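PDB 3UMF: adenylate kinase from Schistosoma mansoni, which catalyses the reversible phosphoryl transfer between ATP and AMP that yields two molecules of ADP. Local coordinates for residues G75-L78 against K79-E83; E183-K186 against Q187-K190. One frame throughout, in Å; residues are numbered along the deposited sequence.

Both interactions are local: interaction 1 joins successive turns of one helix, interaction 2 the last turn of a helix and the cap that follows it. They sit on opposite sides of the chain's centre. Their centres are about 36 Å apart and their nearest atoms about 22 Å, so they do not touch. Interaction 1, its centre about 23 Å from the chain's centre, belongs to the region that in adenylate kinases forms the mobile AMP-binding domain. Interaction 2, its centre about 16 Å from the chain's centre, ends a helix at the surface, just ahead of strand 191-195, an outermost strand of the five-stranded parallel core sheet.

Interaction 1: residues G75-L78 against K79-E83; sequences GKEL and KAMME
Four main-chain hydrogen bonds tie Gly75-Leu78 to the next turn of the helix. Lys79 N donates to Gly75 O at 3.1 Å, and Ala80 N to Lys76 O at 3.2 Å. The following two are shorter: Met81 N reaches Glu77 O at 2.9 Å, and Met82 N reaches Leu78 O at 2.9 Å. All four are the i to i+4 bonds of a continuous helix.

Polar and sulfur-bearing side chains meet between Glu77 and Met81, which cross at about a right angle. The Glu77 chain bends at its second torsion (chi2 50°), and this turns Glu77 OE2 back over the methionine, 3.3 Å from Met81 CG. Met81 CG also lies 3.2 Å from Glu77 O, so the backbone carbonyl and the carboxylate of Glu77 both meet the same carbon, from neighbouring directions. OE2 also makes a long, weak ion pair with Arg84.

The helix belongs to the pair 60-68 and 73-84, which by homology with other adenylate kinases makes up the AMP-binding domain. Leu78 packs on Leu64 and Glu67 of helix 60-68, Met82 joins it on Leu64, and Lys79 touches Val68.

Apolar contact between the two turns is slight. Leu78 CD2 approaches Met81 SD at 4.4 Å, a loose van der Waals distance, while Met81 extends to Glu86 and Pro89 in the following loop. Met82 instead lays its stem against main chain, with Met82 CG 3.2 Å from Leu78 O, and its chain runs extended from there.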
ATOM      1  N   GLY A  75       1.222  -8.444 -21.712  1.00 32.61           N
ATOM      2  CA  GLY A  75       1.561  -7.045 -21.525  1.00 36.44           C
ATOM      3  C   GLY A  75       0.917  -6.158 -22.570  1.00 35.83           C
ATOM      4  O   GLY A  75       0.548  -5.016 -22.287  1.00 32.42           O
ATOM      5  N   LYS A  76       0.787  -6.685 -23.783  1.00 33.01           N
ATOM      6  CA  LYS A  76       0.188  -5.944 -24.884  1.00 35.62           C
ATOM      7  C   LYS A  76      -1.318  -5.821 -24.700  1.00 37.98           C
ATOM      8  O   LYS A  76      -1.913  -4.804 -25.055  1.00 39.07           O
ATOM      9  CB  LYS A  76       0.504  -6.621 -26.220  1.00 40.04           C
ATOM     10  CG  LYS A  76       1.975  -6.593 -26.604  1.00 47.40           C
ATOM     11  CD  LYS A  76       2.199  -7.299 -27.933  1.00 55.53           C
ATOM     12  CE  LYS A  76       3.611  -7.078 -28.451  1.00 60.12           C
ATOM     13  NZ  LYS A  76       3.811  -7.674 -29.805  1.00 68.30           N
ATOM     14  N   GLU A  77      -1.932  -6.861 -24.146  1.00 37.86           N
ATOM     15  CA  GLU A  77      -3.360  -6.828 -23.862  1.00 39.46           C
ATOM     16  C   GLU A  77      -3.664  -5.948 -22.656  1.00 32.33           C
ATOM     17  O   GLU A  77      -4.700  -5.283 -22.616  1.00 30.62           O
ATOM     18  CB  GLU A  77      -3.920  -8.236 -23.661  1.00 46.56           C
ATOM     19  CG  GLU A  77      -5.420  -8.265 -23.402  1.00 59.84           C
ATOM     20  CD  GLU A  77      -6.210  -7.464 -24.428  1.00 68.42           C
ATOM     21  OE1 GLU A  77      -5.943  -7.610 -25.640  1.00 70.68           O
ATOM     22  OE2 GLU A  77      -7.098  -6.683 -24.024  1.00 69.57           O
ATOM     23  N   LEU A  78      -2.762  -5.942 -21.677  1.00 33.13           N
ATOM     24  CA  LEU A  78      -2.899  -5.050 -20.528  1.00 33.23           C
ATOM     25  C   LEU A  78      -2.925  -3.600 -20.984  1.00 30.82           C
ATOM     26  O   LEU A  78      -3.756  -2.814 -20.534  1.00 31.69           O
ATOM     27  CB  LEU A  78      -1.744  -5.240 -19.543  1.00 41.29           C
ATOM     28  CG  LEU A  78      -1.892  -6.283 -18.436  1.00 50.70           C
ATOM     29  CD1 LEU A  78      -0.740  -6.157 -17.444  1.00 50.19           C
ATOM     30  CD2 LEU A  78      -3.232  -6.139 -17.732  1.00 50.39           C
ATOM     31  N   LYS A  79      -2.005  -3.262 -21.883  1.00 29.46           N
ATOM     32  CA  LYS A  79      -1.887  -1.909 -22.414  1.00 31.75           C
ATOM     33  C   LYS A  79      -3.153  -1.492 -23.162  1.00 33.54           C
ATOM     34  O   LYS A  79      -3.649  -0.379 -22.984  1.00 36.85           O
ATOM     35  CB  LYS A  79      -0.662  -1.813 -23.328  1.00 40.65           C
ATOM     36  CG  LYS A  79      -0.329  -0.410 -23.813  1.00 45.09           C
ATOM     37  CD  LYS A  79       1.010  -0.390 -24.540  1.00 50.35           C
ATOM     38  CE  LYS A  79       1.337   0.994 -25.072  1.00 53.87           C
ATOM     39  NZ  LYS A  79       0.342   1.450 -26.079  1.00 60.12           N
ATOM     40  N   ALA A  80      -3.679  -2.395 -23.985  1.00 36.00           N
ATOM     41  CA  ALA A  80      -4.907  -2.127 -24.729  1.00 38.75           C
ATOM     42  C   ALA A  80      -6.099  -1.954 -23.793  1.00 39.59           C
ATOM     43  O   ALA A  80      -6.970  -1.121 -24.040  1.00 41.68           O
ATOM     44  CB  ALA A  80      -5.174  -3.236 -25.737  1.00 42.23           C
ATOM     45  N   MET A  81      -6.131  -2.743 -22.720  1.00 39.67           N
ATOM     46  CA  MET A  81      -7.182  -2.629 -21.709  1.00 38.12           C
ATOM     47  C   MET A  81      -7.108  -1.278 -21.006  1.00 39.63           C
ATOM     48  O   MET A  81      -8.123  -0.609 -20.819  1.00 43.66           O
ATOM     49  CB  MET A  81      -7.063  -3.757 -20.681  1.00 36.13           C
ATOM     50  CG  MET A  81      -7.507  -5.118 -21.190  1.00 43.71           C
ATOM     51  SD  MET A  81      -6.911  -6.474 -20.158  1.00 63.46           S
ATOM     52  CE  MET A  81      -7.592  -6.016 -18.566  1.00 46.69           C
ATOM     53  N   MET A  82      -5.897  -0.891 -20.614  1.00 34.47           N
ATOM     54  CA  MET A  82      -5.666   0.397 -19.968  1.00 40.08           C
ATOM     55  C   MET A  82      -6.089   1.548 -20.874  1.00 41.61           C
ATOM     56  O   MET A  82      -6.692   2.518 -20.418  1.00 44.13           O
ATOM     57  CB  MET A  82      -4.193   0.546 -19.590  1.00 40.12           C
ATOM     58  CG  MET A  82      -3.719  -0.395 -18.494  1.00 36.70           C
ATOM     59  SD  MET A  82      -1.922  -0.392 -18.337  1.00 45.53           S
ATOM     60  CE  MET A  82      -1.700  -1.529 -16.972  1.00 32.16           C
ATOM     61  N   GLU A  83      -5.776   1.427 -22.160  1.00 42.03           N
ATOM     62  CA  GLU A  83      -6.111   2.454 -23.139  1.00 47.80           C
ATOM     63  C   GLU A  83      -7.622   2.672 -23.231  1.00 50.51           C
ATOM     64  O   GLU A  83      -8.083   3.798 -23.420  1.00 48.32           O
ATOM     65  CB  GLU A  83      -5.530   2.086 -24.508  1.00 54.82           C
ATOM     66  CG  GLU A  83      -5.382   3.251 -25.473  1.00 68.71           C
ATOM     67  CD  GLU A  83      -4.472   2.922 -26.643  1.00 82.12           C
ATOM     68  OE1 GLU A  83      -3.924   1.799 -26.672  1.00 86.64           O
ATOM     69  OE2 GLU A  83      -4.298   3.784 -27.532  1.00 87.06           O
TER

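Interaction 2: residues E183-K186 against Q187-K190; sequences EHYK and QQNK
Tyr185 O and Lys190 N form a 3.0 Å hydrogen bond at the close of helix 179-186, and around it the backbone is tightly wound. Tyr185 O also takes a weak bond from Gln188 N at 3.2 Å, so two amides converge on one carbonyl. One residue further on, Asn189 N bonds to Lys186 O at 3.0 Å, but from above the carbonyl plane, 68° out of it, within a type I beta turn from Lys186 to Asn189. An i to i+4 bond, Gln187 N to Glu183 O, measures 3.1 Å.

The side chains on the inner flank pack closely as well. Gln188 has CG beside its backbone N (chi1 -54°) and then runs extended, which carries its amide back along the helix. There Gln188 NE2 donates weakly to His184 O at 3.4 Å and stands 3.0 Å above the plane of the His184 ring, displaced toward the rim; ring and amide are nearly perpendicular. The same amide lies alongside the buried Tyr185 ring, whose OH is held by Glu127 of helix 120-129. Lys190 NZ is likewise fixed, by Cys133 O.

The outer flank is looser. Exposed Glu183 and Gln187 cross at about a right angle, and their link, Gln187 NE2 to Glu183 OE2 at 3.3 Å, is weak. Asn189 is also exposed, its CB directed away from the helix.

Positive phi at Asn189 (61°), with the bonds Lys190 to Tyr185 and Asn189 to Lys186, defines a Schellman motif, the C-terminal cap that here turns the chain from helix 179-186 into edge strand 191-195.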
ATOM      1  N   GLU A 183     -10.961  -2.601   9.314  1.00 26.78           N
ATOM      2  CA  GLU A 183     -11.635  -3.267  10.425  1.00 32.54           C
ATOM      3  C   GLU A 183     -11.310  -4.762  10.474  1.00 31.29           C
ATOM      4  O   GLU A 183     -11.133  -5.326  11.552  1.00 31.82           O
ATOM      5  CB  GLU A 183     -13.147  -3.050  10.354  1.00 38.11           C
ATOM      6  CG  GLU A 183     -13.909  -3.653  11.524  1.00 59.33           C
ATOM      7  CD  GLU A 183     -13.480  -3.078  12.864  1.00 74.38           C
ATOM      8  OE1 GLU A 183     -13.222  -1.858  12.936  1.00 80.38           O
ATOM      9  OE2 GLU A 183     -13.397  -3.847  13.847  1.00 75.49           O
ATOM     10  N   HIS A 184     -11.221  -5.390   9.305  1.00 29.59           N
ATOM     11  CA  HIS A 184     -10.891  -6.811   9.201  1.00 31.19           C
ATOM     12  C   HIS A 184      -9.543  -7.153   9.838  1.00 32.00           C
ATOM     13  O   HIS A 184      -9.430  -8.119  10.592  1.00 30.59           O
ATOM     14  CB  HIS A 184     -10.906  -7.254   7.735  1.00 33.55           C
ATOM     15  CG  HIS A 184     -10.472  -8.672   7.524  1.00 31.39           C
ATOM     16  ND1 HIS A 184     -11.254  -9.752   7.874  1.00 30.69           N
ATOM     17  CD2 HIS A 184      -9.337  -9.185   6.994  1.00 30.98           C
ATOM     18  CE1 HIS A 184     -10.618 -10.869   7.570  1.00 32.47           C
ATOM     19  NE2 HIS A 184      -9.452 -10.554   7.034  1.00 29.61           N
ATOM     20  N   TYR A 185      -8.518  -6.364   9.539  1.00 24.41           N
ATOM     21  CA  TYR A 185      -7.198  -6.630  10.102  1.00 28.16           C
ATOM     22  C   TYR A 185      -7.040  -6.086  11.520  1.00 33.77           C
ATOM     23  O   TYR A 185      -6.191  -6.556  12.277  1.00 30.29           O
ATOM     24  CB  TYR A 185      -6.092  -6.113   9.178  1.00 24.57           C
ATOM     25  CG  TYR A 185      -5.992  -6.907   7.900  1.00 31.40           C
ATOM     26  CD1 TYR A 185      -5.396  -8.161   7.886  1.00 30.52           C
ATOM     27  CD2 TYR A 185      -6.508  -6.414   6.711  1.00 29.37           C
ATOM     28  CE1 TYR A 185      -5.310  -8.898   6.720  1.00 35.54           C
ATOM     29  CE2 TYR A 185      -6.425  -7.143   5.539  1.00 31.92           C
ATOM     30  CZ  TYR A 185      -5.826  -8.382   5.550  1.00 38.03           C
ATOM     31  OH  TYR A 185      -5.741  -9.114   4.389  1.00 38.77           O
ATOM     32  N   LYS A 186      -7.859  -5.102  11.879  1.00 26.51           N
ATOM     33  CA  LYS A 186      -7.841  -4.569  13.236  1.00 31.84           C
ATOM     34  C   LYS A 186      -8.332  -5.620  14.233  1.00 31.23           C
ATOM     35  O   LYS A 186      -7.803  -5.733  15.337  1.00 36.95           O
ATOM     36  CB  LYS A 186      -8.692  -3.302  13.329  1.00 36.25           C
ATOM     37  CG  LYS A 186      -8.080  -2.206  14.185  1.00 39.83           C
ATOM     38  CD  LYS A 186      -8.968  -0.967  14.223  1.00 43.55           C
ATOM     39  CE  LYS A 186      -8.364   0.188  13.436  1.00 50.33           C
ATOM     40  NZ  LYS A 186      -9.256   1.384  13.448  1.00 57.76           N
ATOM     41  N   GLN A 187      -9.339  -6.390  13.832  1.00 28.34           N
ATOM     42  CA  GLN A 187      -9.866  -7.473  14.659  1.00 35.06           C
ATOM     43  C   GLN A 187      -8.825  -8.558  14.920  1.00 34.48           C
ATOM     44  O   GLN A 187      -8.900  -9.268  15.922  1.00 29.40           O
ATOM     45  CB  GLN A 187     -11.107  -8.089  14.005  1.00 34.92           C
ATOM     46  CG  GLN A 187     -12.334  -7.195  14.040  1.00 45.03           C
ATOM     47  CD  GLN A 187     -13.452  -7.700  13.148  1.00 51.94           C
ATOM     48  OE1 GLN A 187     -13.416  -8.833  12.666  1.00 57.83           O
ATOM     49  NE2 GLN A 187     -14.451  -6.856  12.920  1.00 52.46           N
ATOM     50  N   GLN A 188      -7.859  -8.681  14.014  1.00 27.31           N
ATOM     51  CA  GLN A 188      -6.806  -9.682  14.150  1.00 35.98           C
ATOM     52  C   GLN A 188      -5.593  -9.105  14.862  1.00 29.88           C
ATOM     53  O   GLN A 188      -4.562  -9.771  14.976  1.00 31.49           O
ATOM     54  CB  GLN A 188      -6.376 -10.200  12.777  1.00 30.95           C
ATOM     55  CG  GLN A 188      -7.506 -10.721  11.918  1.00 34.41           C
ATOM     56  CD  GLN A 188      -7.019 -11.196  10.564  1.00 36.61           C
ATOM     57  OE1 GLN A 188      -6.008 -11.889  10.466  1.00 36.34           O
ATOM     58  NE2 GLN A 188      -7.730 -10.812   9.510  1.00 42.23           N
ATOM     59  N   ASN A 189      -5.723  -7.863  15.324  1.00 28.29           N
ATOM     60  CA  ASN A 189      -4.643  -7.174  16.022  1.00 32.53           C
ATOM     61  C   ASN A 189      -3.406  -7.028  15.138  1.00 33.96           C
ATOM     62  O   ASN A 189      -2.279  -7.191  15.605  1.00 40.54           O
ATOM     63  CB  ASN A 189      -4.295  -7.910  17.325  1.00 44.35           C
ATOM     64  CG  ASN A 189      -3.973  -6.970  18.464  1.00 51.11           C
ATOM     65  OD1 ASN A 189      -4.656  -5.968  18.674  1.00 52.11           O
ATOM     66  ND2 ASN A 189      -2.921  -7.290  19.208  1.00 50.92           N
ATOM     67  N   LYS A 190      -3.620  -6.712  13.861  1.00 32.48           N
ATOM     68  CA  LYS A 190      -2.523  -6.614  12.894  1.00 29.53           C
ATOM     69  C   LYS A 190      -2.396  -5.228  12.268  1.00 31.37           C
ATOM     70  O   LYS A 190      -1.613  -5.038  11.337  1.00 32.22           O
ATOM     71  CB  LYS A 190      -2.695  -7.652  11.778  1.00 32.07           C
ATOM     72  CG  LYS A 190      -2.272  -9.063  12.149  1.00 38.75           C
ATOM     73  CD  LYS A 190      -2.560 -10.021  11.005  1.00 40.97           C
ATOM     74  CE  LYS A 190      -1.550 -11.152  10.952  1.00 45.27           C
ATOM     75  NZ  LYS A 190      -1.837 -12.092   9.833  1.00 43.65           N
TER